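Local atomic coordinates of vesicular integral-membrane protein VIP36 (Canis lupus familiaris, PDB entry 2DUR), a protein that acts as a calcium-dependent intracellular lectin of the early secretory pathway, binding high-mannose glycans and helping to transport and sort the glycoproteins that carry them. Residues 61-65 and 227-232. Sequence-based numbering, arbitrary orientation.
Sequences LKDWE and QLMVEH
Asp-63 and His-232 approach from opposite directions, and a carboxylate oxygen meets the ring at its NE2 edge through a short hydrogen bond: His-232 NE2 donates to Asp-63 OD2 over 2.6 Å, with an N-H...O angle of 165°. The oxygen accepts on its syn lone pair and lies almost in the imidazole plane, and carboxylate and ring planes differ by only 22°, so the two flat groups are nearly coplanar. A water shared with Val-230 O gives OD2 a second partner at 2.8 Å, while OD1 is bonded to Ser-172 OG of strand 165-172; with both oxygens engaged, rotation of the buried carboxylate is restrained. Such a bond would be expected to favour a protonated histidine, although the charge is not observed. Lys-62 covers one ring face, its CD 4.0 Å from the His-232 centroid, a CH-pi contact. Its chain runs straight to CE and bends only at the last torsion (chi4 68°), which leaves NZ 5.9 Å from His-232 NE2; Trp-241 meets both residues, by cation-pi with Lys-62 and edge-to-face with His-232. The Val-230 side chain crosses that of Asp-63 at about a right angle, CB lying 3.6 Å from Asp-63 CG. Farther back, Leu-228 N donates to Asp-63 O at 2.9 Å. The Leu-228 methyl CD1 rests against Trp-64 O. Gln-227 has a fully extended chain with CG anti to the backbone N, and Gln-227 CD lies 3.7 Å from Leu-61 CD2. Trp-64 and Gln-227 form an antiparallel non-hydrogen-bonded pair where strand 64-73 begins and strand 217-227 ends. Away from the calcium and glycan sites, this contact ties the segment leading to helix 234-238 to the ends of two neighbouring inner strands of one sheet in the legume-lectin-like beta sandwich.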
ATOM      1  N   LEU A  61       4.955 -15.798  -3.290  1.00 22.23           N
ATOM      2  CA  LEU A  61       3.782 -16.369  -2.609  1.00 22.18           C
ATOM      3  C   LEU A  61       2.518 -16.123  -3.430  1.00 22.35           C
ATOM      4  O   LEU A  61       2.264 -14.999  -3.839  1.00 21.85           O
ATOM      5  CB  LEU A  61       3.580 -15.748  -1.232  1.00 21.90           C
ATOM      6  CG  LEU A  61       4.717 -15.915  -0.210  1.00 23.88           C
ATOM      7  CD1 LEU A  61       4.337 -15.223   1.051  1.00 25.94           C
ATOM      8  CD2 LEU A  61       5.010 -17.387   0.052  1.00 26.00           C
ATOM      9  N   LYS A  62       1.719 -17.172  -3.648  1.00 21.94           N
ATOM     10  CA  LYS A  62       0.428 -17.001  -4.310  1.00 23.01           C
ATOM     11  C   LYS A  62      -0.647 -16.480  -3.367  1.00 22.33           C
ATOM     12  O   LYS A  62      -1.582 -15.792  -3.788  1.00 24.75           O
ATOM     13  CB  LYS A  62      -0.040 -18.324  -4.915  1.00 22.38           C
ATOM     14  CG  LYS A  62       0.873 -18.896  -5.977  1.00 24.63           C
ATOM     15  CD  LYS A  62       0.346 -20.277  -6.377  1.00 26.72           C
ATOM     16  CE  LYS A  62       1.259 -20.966  -7.358  1.00 30.07           C
ATOM     17  NZ  LYS A  62       2.554 -21.351  -6.741  1.00 32.35           N
ATOM     18  N   ASP A  63      -0.540 -16.809  -2.088  1.00 21.34           N
ATOM     19  CA  ASP A  63      -1.564 -16.441  -1.118  1.00 21.03           C
ATOM     20  C   ASP A  63      -0.914 -15.770   0.081  1.00 20.71           C
ATOM     21  O   ASP A  63      -0.098 -16.386   0.787  1.00 20.40           O
ATOM     22  CB  ASP A  63      -2.353 -17.679  -0.664  1.00 21.63           C
ATOM     23  CG  ASP A  63      -2.776 -18.533  -1.830  1.00 21.46           C
ATOM     24  OD1 ASP A  63      -3.837 -18.255  -2.406  1.00 22.23           O
ATOM     25  OD2 ASP A  63      -2.020 -19.471  -2.176  1.00 23.05           O
ATOM     26  N   TRP A  64      -1.258 -14.502   0.302  1.00 19.86           N
ATOM     27  CA  TRP A  64      -0.560 -13.726   1.319  1.00 19.02           C
ATOM     28  C   TRP A  64      -1.437 -12.698   1.996  1.00 18.67           C
ATOM     29  O   TRP A  64      -2.525 -12.340   1.506  1.00 17.13           O
ATOM     30  CB  TRP A  64       0.691 -13.068   0.728  1.00 19.57           C
ATOM     31  CG  TRP A  64       0.481 -12.322  -0.572  1.00 18.61           C
ATOM     32  CD1 TRP A  64       0.751 -12.776  -1.821  1.00 18.82           C
ATOM     33  CD2 TRP A  64      -0.035 -10.988  -0.730  1.00 18.51           C
ATOM     34  NE1 TRP A  64       0.457 -11.818  -2.760  1.00 19.47           N
ATOM     35  CE2 TRP A  64      -0.023 -10.705  -2.119  1.00 18.11           C
ATOM     36  CE3 TRP A  64      -0.477 -10.003   0.159  1.00 16.41           C
ATOM     37  CZ2 TRP A  64      -0.464  -9.473  -2.641  1.00 18.61           C
ATOM     38  CZ3 TRP A  64      -0.936  -8.774  -0.355  1.00 18.52           C
ATOM     39  CH2 TRP A  64      -0.908  -8.524  -1.742  1.00 17.72           C
ATOM     40  N   GLU A  65      -0.972 -12.227   3.151  1.00 17.65           N
ATOM     41  CA  GLU A  65      -1.681 -11.174   3.837  1.00 17.94           C
ATOM     42  C   GLU A  65      -0.647 -10.258   4.436  1.00 18.53           C
ATOM     43  O   GLU A  65       0.217 -10.721   5.195  1.00 18.99           O
ATOM     44  CB  GLU A  65      -2.596 -11.727   4.941  1.00 18.04           C
ATOM     45  CG  GLU A  65      -3.432 -10.659   5.628  1.00 19.14           C
ATOM     46  CD  GLU A  65      -4.537 -11.250   6.509  1.00 21.83           C
ATOM     47  OE1 GLU A  65      -4.670 -10.838   7.678  1.00 26.53           O
ATOM     48  OE2 GLU A  65      -5.274 -12.145   6.025  1.00 26.84           O
ATOM     49  N   GLN A 227       2.438 -15.736   4.916  1.00 21.48           N
ATOM     50  CA  GLN A 227       2.032 -16.710   3.933  1.00 22.49           C
ATOM     51  C   GLN A 227       0.741 -17.377   4.411  1.00 23.25           C
ATOM     52  O   GLN A 227       0.644 -17.819   5.556  1.00 23.08           O
ATOM     53  CB  GLN A 227       3.118 -17.762   3.737  1.00 22.77           C
ATOM     54  CG  GLN A 227       2.767 -18.809   2.710  1.00 26.01           C
ATOM     55  CD  GLN A 227       3.851 -19.859   2.540  1.00 30.88           C
ATOM     56  OE1 GLN A 227       4.822 -19.907   3.306  1.00 34.17           O
ATOM     57  NE2 GLN A 227       3.699 -20.698   1.529  1.00 32.10           N
ATOM     58  N   LEU A 228      -0.259 -17.403   3.539  1.00 23.43           N
ATOM     59  CA  LEU A 228      -1.472 -18.163   3.790  1.00 24.37           C
ATOM     60  C   LEU A 228      -1.290 -19.563   3.207  1.00 24.59           C
ATOM     61  O   LEU A 228      -0.832 -19.727   2.076  1.00 24.75           O
ATOM     62  CB  LEU A 228      -2.681 -17.461   3.156  1.00 23.56           C
ATOM     63  CG  LEU A 228      -2.898 -15.991   3.542  1.00 23.82           C
ATOM     64  CD1 LEU A 228      -4.111 -15.401   2.826  1.00 24.31           C
ATOM     65  CD2 LEU A 228      -3.051 -15.854   5.044  1.00 23.90           C
ATOM     66  N   MET A 229      -1.635 -20.573   4.003  1.00 26.58           N
ATOM     67  CA  MET A 229      -1.506 -21.955   3.556  1.00 27.86           C
ATOM     68  C   MET A 229      -2.814 -22.332   2.867  1.00 27.84           C
ATOM     69  O   MET A 229      -3.811 -22.710   3.507  1.00 28.91           O
ATOM     70  CB  MET A 229      -1.174 -22.892   4.726  1.00 28.57           C
ATOM     71  CG  MET A 229       0.101 -22.517   5.513  1.00 31.13           C
ATOM     72  SD  MET A 229       1.540 -22.042   4.524  1.00 37.52           S
ATOM     73  CE  MET A 229       1.909 -23.574   3.668  1.00 36.60           C
ATOM     74  N   VAL A 230      -2.800 -22.186   1.554  1.00 27.22           N
ATOM     75  CA  VAL A 230      -3.987 -22.392   0.745  1.00 26.15           C
ATOM     76  C   VAL A 230      -3.669 -23.417  -0.329  1.00 26.29           C
ATOM     77  O   VAL A 230      -2.651 -23.322  -1.037  1.00 25.87           O
ATOM     78  CB  VAL A 230      -4.462 -21.061   0.106  1.00 25.53           C
ATOM     79  CG1 VAL A 230      -5.592 -21.308  -0.900  1.00 25.10           C
ATOM     80  CG2 VAL A 230      -4.918 -20.078   1.188  1.00 25.48           C
ATOM     81  N   GLU A 231      -4.547 -24.410  -0.449  1.00 26.36           N
ATOM     82  CA  GLU A 231      -4.387 -25.445  -1.434  1.00 27.78           C
ATOM     83  C   GLU A 231      -4.488 -24.933  -2.862  1.00 28.28           C
ATOM     84  O   GLU A 231      -5.402 -24.175  -3.199  1.00 28.61           O
ATOM     85  CB  GLU A 231      -5.436 -26.538  -1.223  1.00 27.49           C
ATOM     86  CG  GLU A 231      -5.150 -27.808  -2.010  1.00 28.64           C
ATOM     87  CD  GLU A 231      -6.338 -28.751  -2.067  1.00 31.33           C
ATOM     88  OE1 GLU A 231      -6.087 -29.970  -2.101  1.00 32.80           O
ATOM     89  OE2 GLU A 231      -7.502 -28.277  -2.088  1.00 29.45           O
ATOM     90  N   HIS A 232      -3.545 -25.371  -3.691  1.00 29.52           N
ATOM     91  CA  HIS A 232      -3.691 -25.292  -5.143  1.00 30.74           C
ATOM     92  C   HIS A 232      -3.519 -26.692  -5.724  1.00 33.00           C
ATOM     93  O   HIS A 232      -2.621 -27.421  -5.321  1.00 32.82           O
ATOM     94  CB  HIS A 232      -2.678 -24.322  -5.745  1.00 30.48           C
ATOM     95  CG  HIS A 232      -2.820 -22.925  -5.229  1.00 29.84           C
ATOM     96  ND1 HIS A 232      -3.701 -22.020  -5.778  1.00 30.22           N
ATOM     97  CD2 HIS A 232      -2.219 -22.288  -4.194  1.00 29.06           C
ATOM     98  CE1 HIS A 232      -3.628 -20.879  -5.110  1.00 28.97           C
ATOM     99  NE2 HIS A 232      -2.728 -21.010  -4.153  1.00 28.15           N
TER
HETATM  100  O   HOH W   1      -0.554 -21.361  -0.764  1.00 39.05           O